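Local coordinates for dihydroxyacetone kinase (Citrobacter freundii, PDB 1UN8), which catalyses the ATP-dependent phosphorylation of dihydroxyacetone to dihydroxyacetone phosphate and works as a homodimer, at the interface of chains A and B. Residues are numbered along the deposited sequence; one frame, centred on the assembly and turned at random. Chains: chain A/B, Dihydroxyacetone kinase.

Contact 1: the interface of chains A and B. Residues chain A 4, 16, 62-63, 298; chain B 265-267, 271.
A:Glu62 meets the first turn of helix 266-277 of chain B, touching B:Val266 and B:Ala267. Its CB lies 3.6 Å from CG1 of B:Val266. Its carboxylate oxygen OE1 lies over the methyl group of B:Ala267, 3.4 Å from CB. The chain of A:Glu62 bends at chi2 (73°), which turns the carboxylate back toward this methyl. A:Pro63 follows a cis peptide bond, and the A:Pro63 side chain crosses that of B:Val266 at about a right angle. One turn farther along the helix, CG2 of A:Val16, on helix 12-22, packs 3.6 Å from CG1 of B:Ile271. CB of B:Ser265 sits against the backbone of A:Leu298.

The direct contacts are van der Waals contacts, and the polar links run through water. One water lies between OE1 of A:Glu62 and the backbone N of B:Ala267. A second lies between the backbone O of A:Leu298 and N of B:Val266. Both amides belong to the N-terminal end of the helix, whose dipole may favour the carboxylate nearby. A:Glu62 also lies next to the substrate-binding residue A:His61. In the second shell, CD2 of A:Leu298 lies in plane at the edge of the A:Phe4 ring.

Contact 2: the interface of chains A and B. Residues chain A 31-33; chain B 338-340.
A:Glu33 and B:Val340 lie side by side across the contact, their side chains pointing the same way. CG of A:Glu33 is anti to the backbone N (chi1 176°) and the chain stays extended beyond it. This carries the carboxylate out alongside the valine, with OE1 3.8 Å from the methyl CG2 of B:Val340. The other oxygen, OE2, comes nearer the methyl CG1. These are loose contacts between a carboxylate and methyl groups.

B:Cys338 approaches the start of the same glutamate. Its SG is anti to the backbone N (chi1 -161°) and lies 3.6 Å from CA of A:Glu33. The thiol sulfur thus packs against backbone. CG2 of B:Val339 lies 3.6 Å from the carbonyl O of A:Arg31. CD1 of A:Leu32 lies near the carbonyl O of B:Val339.

The backbones hold these side chains in register. N of B:Val339 donates to O of A:Arg31 at 2.7 Å. N of A:Glu33 donates to O of B:Val339, also at 2.7 Å, and this bond is nearly straight (172° at H). B:Val339 therefore uses both its amide and its carbonyl.

In the fold, strand 338-339 of chain B pairs in parallel with strand 29-32 of chain A, and A:Glu33 follows directly in the loop. The short strand of one subunit is thereby paired with a strand of the other.

Contact 3: the interface of chains A and B. Residues chain A 231, 233, 236, 264, 268, 271-272, 303; chain B 4-6.
The N-terminal loop of chain B, residues 4-6, lies against helices 233-247 and 266-277 and strand 301-309 of chain A. B:Phe5 is the inserted side chain, with 88 Å² hidden by the partner. Its ring meets A:Phe303 edge to face, with the planes at 74° and the centroids 5.2 Å apart. The A:Phe303 edge, at CE2, points at the B:Phe5 face, offset toward the rim. CD1 of A:Ile272 packs on CB of B:Phe5, and A:Val264 and A:Val236 lie farther out around the ring.

A:Glu268 runs from its helix with CG anti to the carbonyl carbon (chi1 -72°). This lays its CG over the face of the B:Phe4 ring, 3.7 Å from the centroid. Its carboxylate stacks on that ring, the planes nearly parallel. OE2 then accepts N of B:Phe5 at 2.6 Å through its anti lone pair, in a nearly straight bond.

Further bonds hold the loop. N of B:Phe4 donates to the side-chain amide OE1 of A:Gln231 at 3.0 Å, in a bent bond (132° at H). N of A:Ser233, at the start of its helix, donates to O of B:Phe6 from above the carbonyl plane. The contact pins the N-terminal arm of one subunit onto the other and so helps hold the homodimer together.

Contact 1: the interface of chains A and B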
# COMPACT_ATOMS: atom_id res chain seq x y z
N PHE A 4 -0.29 -13.33 -7.89
CA PHE A 4 0.09 -13.20 -6.48
C PHE A 4 1.53 -13.66 -6.24
O PHE A 4 1.94 -14.71 -6.72
CB PHE A 4 -0.87 -14.11 -5.68
CG PHE A 4 -0.98 -13.77 -4.21
CD1 PHE A 4 -2.12 -13.14 -3.73
CD2 PHE A 4 0.00 -14.16 -3.30
CE1 PHE A 4 -2.28 -12.91 -2.37
CE2 PHE A 4 -0.15 -13.93 -1.94
CZ PHE A 4 -1.30 -13.30 -1.48
N VAL A 16 4.36 -15.29 5.58
CA VAL A 16 3.97 -13.91 5.89
C VAL A 16 4.42 -13.59 7.31
O VAL A 16 4.95 -12.52 7.59
CB VAL A 16 2.42 -13.71 5.78
CG1 VAL A 16 2.00 -12.41 6.44
CG2 VAL A 16 2.01 -13.70 4.32
N GLU A 62 -3.16 -8.29 6.74
CA GLU A 62 -1.92 -7.74 7.25
C GLU A 62 -1.87 -6.25 6.92
O GLU A 62 -2.34 -5.84 5.84
CB GLU A 62 -0.75 -8.43 6.56
CG GLU A 62 -0.65 -9.92 6.85
CD GLU A 62 -1.72 -10.73 6.14
OE1 GLU A 62 -2.31 -10.22 5.18
OE2 GLU A 62 -1.96 -11.90 6.53
N PRO A 63 -1.31 -5.42 7.82
CA PRO A 63 -0.70 -5.83 9.09
C PRO A 63 -1.56 -6.38 10.24
O PRO A 63 -0.98 -6.73 11.28
CB PRO A 63 -0.00 -4.54 9.57
CG PRO A 63 -0.84 -3.45 8.97
CD PRO A 63 -1.24 -3.97 7.61
N LEU A 298 -6.02 -8.13 1.26
CA LEU A 298 -4.99 -8.41 0.29
C LEU A 298 -4.77 -7.13 -0.52
O LEU A 298 -4.55 -6.07 0.07
CB LEU A 298 -5.39 -9.59 -0.59
CG LEU A 298 -5.40 -10.90 0.21
CD1 LEU A 298 -5.90 -12.06 -0.63
CD2 LEU A 298 -4.00 -11.17 0.70
N SER B 265 0.11 -6.67 -2.04
CA SER B 265 -0.54 -6.78 -0.73
C SER B 265 0.54 -6.80 0.35
O SER B 265 1.68 -7.20 0.11
CB SER B 265 -1.36 -8.06 -0.65
OG SER B 265 -0.51 -9.19 -0.68
N VAL B 266 0.18 -6.35 1.55
CA VAL B 266 1.13 -6.34 2.65
C VAL B 266 1.59 -7.77 2.91
O VAL B 266 2.75 -8.01 3.23
CB VAL B 266 0.48 -5.73 3.94
CG1 VAL B 266 1.43 -5.89 5.13
CG2 VAL B 266 0.16 -4.25 3.71
N ALA B 267 0.67 -8.73 2.76
CA ALA B 267 1.01 -10.13 2.98
C ALA B 267 2.15 -10.49 2.04
O ALA B 267 3.20 -10.96 2.47
CB ALA B 267 -0.20 -11.03 2.71
N ILE B 271 6.14 -11.86 2.55
CA ILE B 271 6.72 -13.04 1.94
C ILE B 271 7.98 -12.63 1.18
O ILE B 271 9.01 -13.31 1.26
CB ILE B 271 5.73 -13.70 0.95
CG1 ILE B 271 4.48 -14.17 1.69
CG2 ILE B 271 6.39 -14.89 0.26
CD1 ILE B 271 3.37 -14.64 0.76
O HOH W 1 -2.42 -8.53 3.15
O HOH W 2 -2.09 -4.97 1.53

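Contact 2: the interface of chains A and B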
# COMPACT_ATOMS: atom_id res chain seq x y z
N ARG A 31 7.34 -16.41 17.14
CA ARG A 31 6.39 -17.44 16.78
C ARG A 31 6.30 -18.37 17.99
O ARG A 31 7.20 -18.39 18.83
CB ARG A 31 6.86 -18.22 15.54
CG ARG A 31 6.94 -17.35 14.30
CD ARG A 31 7.04 -18.16 13.01
NE ARG A 31 5.90 -19.05 12.81
CZ ARG A 31 5.58 -19.59 11.64
NH1 ARG A 31 6.31 -19.31 10.57
NH2 ARG A 31 4.53 -20.40 11.53
N LEU A 32 5.21 -19.11 18.09
CA LEU A 32 5.02 -20.03 19.19
C LEU A 32 5.23 -21.44 18.66
O LEU A 32 4.58 -21.84 17.69
CB LEU A 32 3.61 -19.89 19.76
CG LEU A 32 3.30 -20.72 21.00
CD1 LEU A 32 3.88 -20.01 22.21
CD2 LEU A 32 1.80 -20.89 21.17
N GLU A 33 6.13 -22.20 19.27
CA GLU A 33 6.39 -23.56 18.82
C GLU A 33 5.07 -24.31 18.87
O GLU A 33 4.33 -24.21 19.86
CB GLU A 33 7.41 -24.23 19.74
CG GLU A 33 7.67 -25.69 19.41
CD GLU A 33 8.61 -26.35 20.40
OE1 GLU A 33 9.83 -26.07 20.33
OE2 GLU A 33 8.13 -27.12 21.26
N CYS B 338 11.54 -18.75 18.24
CA CYS B 338 10.39 -19.62 18.44
C CYS B 338 10.21 -19.87 19.94
O CYS B 338 11.04 -20.54 20.56
CB CYS B 338 10.65 -20.92 17.70
SG CYS B 338 9.19 -21.89 17.39
N VAL B 339 9.14 -19.34 20.52
CA VAL B 339 8.85 -19.51 21.95
C VAL B 339 8.13 -20.81 22.28
O VAL B 339 7.33 -21.33 21.50
CB VAL B 339 7.96 -18.37 22.49
CG1 VAL B 339 7.99 -18.35 24.01
CG2 VAL B 339 8.41 -17.04 21.92
N VAL B 340 8.41 -21.34 23.47
CA VAL B 340 7.80 -22.58 23.94
C VAL B 340 6.88 -22.25 25.11
O VAL B 340 7.21 -21.40 25.93
CB VAL B 340 8.87 -23.58 24.41
CG1 VAL B 340 8.23 -24.92 24.76
CG2 VAL B 340 9.93 -23.77 23.34

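Contact 3: the interface of chains A and B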
# COMPACT_ATOMS: atom_id res chain seq x y z
N GLN A 231 -16.84 7.04 -9.61
CA GLN A 231 -15.64 6.76 -8.83
C GLN A 231 -15.08 8.07 -8.31
O GLN A 231 -14.03 8.10 -7.66
CB GLN A 231 -14.59 6.06 -9.68
CG GLN A 231 -15.01 4.69 -10.16
CD GLN A 231 -13.88 3.95 -10.85
OE1 GLN A 231 -12.78 4.48 -10.97
NE2 GLN A 231 -14.16 2.73 -11.30
N SER A 233 -13.90 10.87 -6.29
CA SER A 233 -13.50 10.90 -4.89
C SER A 233 -14.41 11.73 -3.97
O SER A 233 -14.77 11.28 -2.88
CB SER A 233 -12.05 11.38 -4.76
OG SER A 233 -11.87 12.66 -5.37
N VAL A 236 -17.98 10.03 -3.76
CA VAL A 236 -17.86 8.81 -2.98
C VAL A 236 -17.63 9.09 -1.50
O VAL A 236 -18.29 8.51 -0.65
CB VAL A 236 -16.72 7.92 -3.52
CG1 VAL A 236 -16.54 6.69 -2.64
CG2 VAL A 236 -17.05 7.50 -4.95
N VAL A 264 -5.20 0.78 -3.23
CA VAL A 264 -5.31 2.17 -3.65
C VAL A 264 -3.92 2.79 -3.66
O VAL A 264 -3.08 2.48 -2.81
CB VAL A 264 -6.20 2.95 -2.70
CG1 VAL A 264 -6.30 4.39 -3.16
CG2 VAL A 264 -7.57 2.29 -2.63
N GLU A 268 -3.95 8.52 -4.51
CA GLU A 268 -5.38 8.44 -4.31
C GLU A 268 -5.76 8.59 -2.84
O GLU A 268 -6.70 9.33 -2.49
CB GLU A 268 -5.92 7.12 -4.86
CG GLU A 268 -5.95 7.02 -6.39
CD GLU A 268 -6.28 5.62 -6.87
OE1 GLU A 268 -5.37 4.76 -6.89
OE2 GLU A 268 -7.45 5.38 -7.23
N ILE A 271 -5.76 12.16 -1.87
CA ILE A 271 -6.94 12.84 -2.37
C ILE A 271 -8.12 12.50 -1.46
O ILE A 271 -8.90 13.38 -1.09
CB ILE A 271 -7.27 12.40 -3.80
CG1 ILE A 271 -6.11 12.76 -4.72
CG2 ILE A 271 -8.55 13.09 -4.28
CD1 ILE A 271 -6.24 12.20 -6.14
N ILE A 272 -8.25 11.23 -1.10
CA ILE A 272 -9.34 10.80 -0.24
C ILE A 272 -9.26 11.56 1.09
O ILE A 272 -10.27 12.03 1.64
CB ILE A 272 -9.27 9.27 0.05
CG1 ILE A 272 -9.47 8.48 -1.25
CG2 ILE A 272 -10.33 8.90 1.06
CD1 ILE A 272 -10.38 9.16 -2.25
N PHE A 303 -11.00 1.56 0.11
CA PHE A 303 -10.54 2.14 1.37
C PHE A 303 -11.71 2.16 2.33
O PHE A 303 -12.85 1.99 1.92
CB PHE A 303 -10.01 3.57 1.15
CG PHE A 303 -11.07 4.56 0.74
CD1 PHE A 303 -11.83 5.23 1.71
CD2 PHE A 303 -11.32 4.82 -0.61
CE1 PHE A 303 -12.83 6.14 1.34
CE2 PHE A 303 -12.32 5.73 -0.99
CZ PHE A 303 -13.07 6.39 -0.02
N PHE B 4 -9.81 4.87 -10.96
CA PHE B 4 -8.98 5.75 -10.12
C PHE B 4 -9.84 6.68 -9.25
O PHE B 4 -10.82 7.25 -9.73
CB PHE B 4 -8.12 6.60 -11.07
CG PHE B 4 -6.88 7.19 -10.45
CD1 PHE B 4 -5.63 6.64 -10.72
CD2 PHE B 4 -6.95 8.34 -9.68
CE1 PHE B 4 -4.47 7.23 -10.23
CE2 PHE B 4 -5.80 8.94 -9.19
CZ PHE B 4 -4.55 8.38 -9.46
N PHE B 5 -9.48 6.83 -7.98
CA PHE B 5 -10.24 7.74 -7.13
C PHE B 5 -9.68 9.14 -7.31
O PHE B 5 -8.53 9.40 -6.95
CB PHE B 5 -10.14 7.36 -5.65
CG PHE B 5 -10.95 6.15 -5.26
CD1 PHE B 5 -10.32 4.98 -4.86
CD2 PHE B 5 -12.33 6.19 -5.24
CE1 PHE B 5 -11.06 3.87 -4.45
CE2 PHE B 5 -13.08 5.08 -4.82
CZ PHE B 5 -12.44 3.92 -4.43
N PHE B 6 -10.47 10.04 -7.89
CA PHE B 6 -10.06 11.43 -8.07
C PHE B 6 -11.29 12.27 -8.40
O PHE B 6 -12.38 11.73 -8.61
CB PHE B 6 -8.96 11.56 -9.16
CG PHE B 6 -9.46 11.45 -10.58
CD1 PHE B 6 -9.87 12.59 -11.28
CD2 PHE B 6 -9.49 10.21 -11.22
CE1 PHE B 6 -10.29 12.49 -12.61
CE2 PHE B 6 -9.91 10.10 -12.56
CZ PHE B 6 -10.31 11.25 -13.26

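Contact 1 lies between the others, with its centre about 22 Å from contact 2 and about 22 Å from contact 3. Contacts 2 and 3 are about 42 Å apart. Helix 266-277 serves in contacts 1 and 3, from chain B in the first and from chain A in the third. Phe4 and Ile271 also appear in both, from opposite chains. Contact 2 shares no residue with them. The two-fold symmetry gives each contact a twin, so the homodimer is joined at spread-out points. Contact 1 is the one nearest A:His220, the active-site histidine, at about 13 Å from its centre.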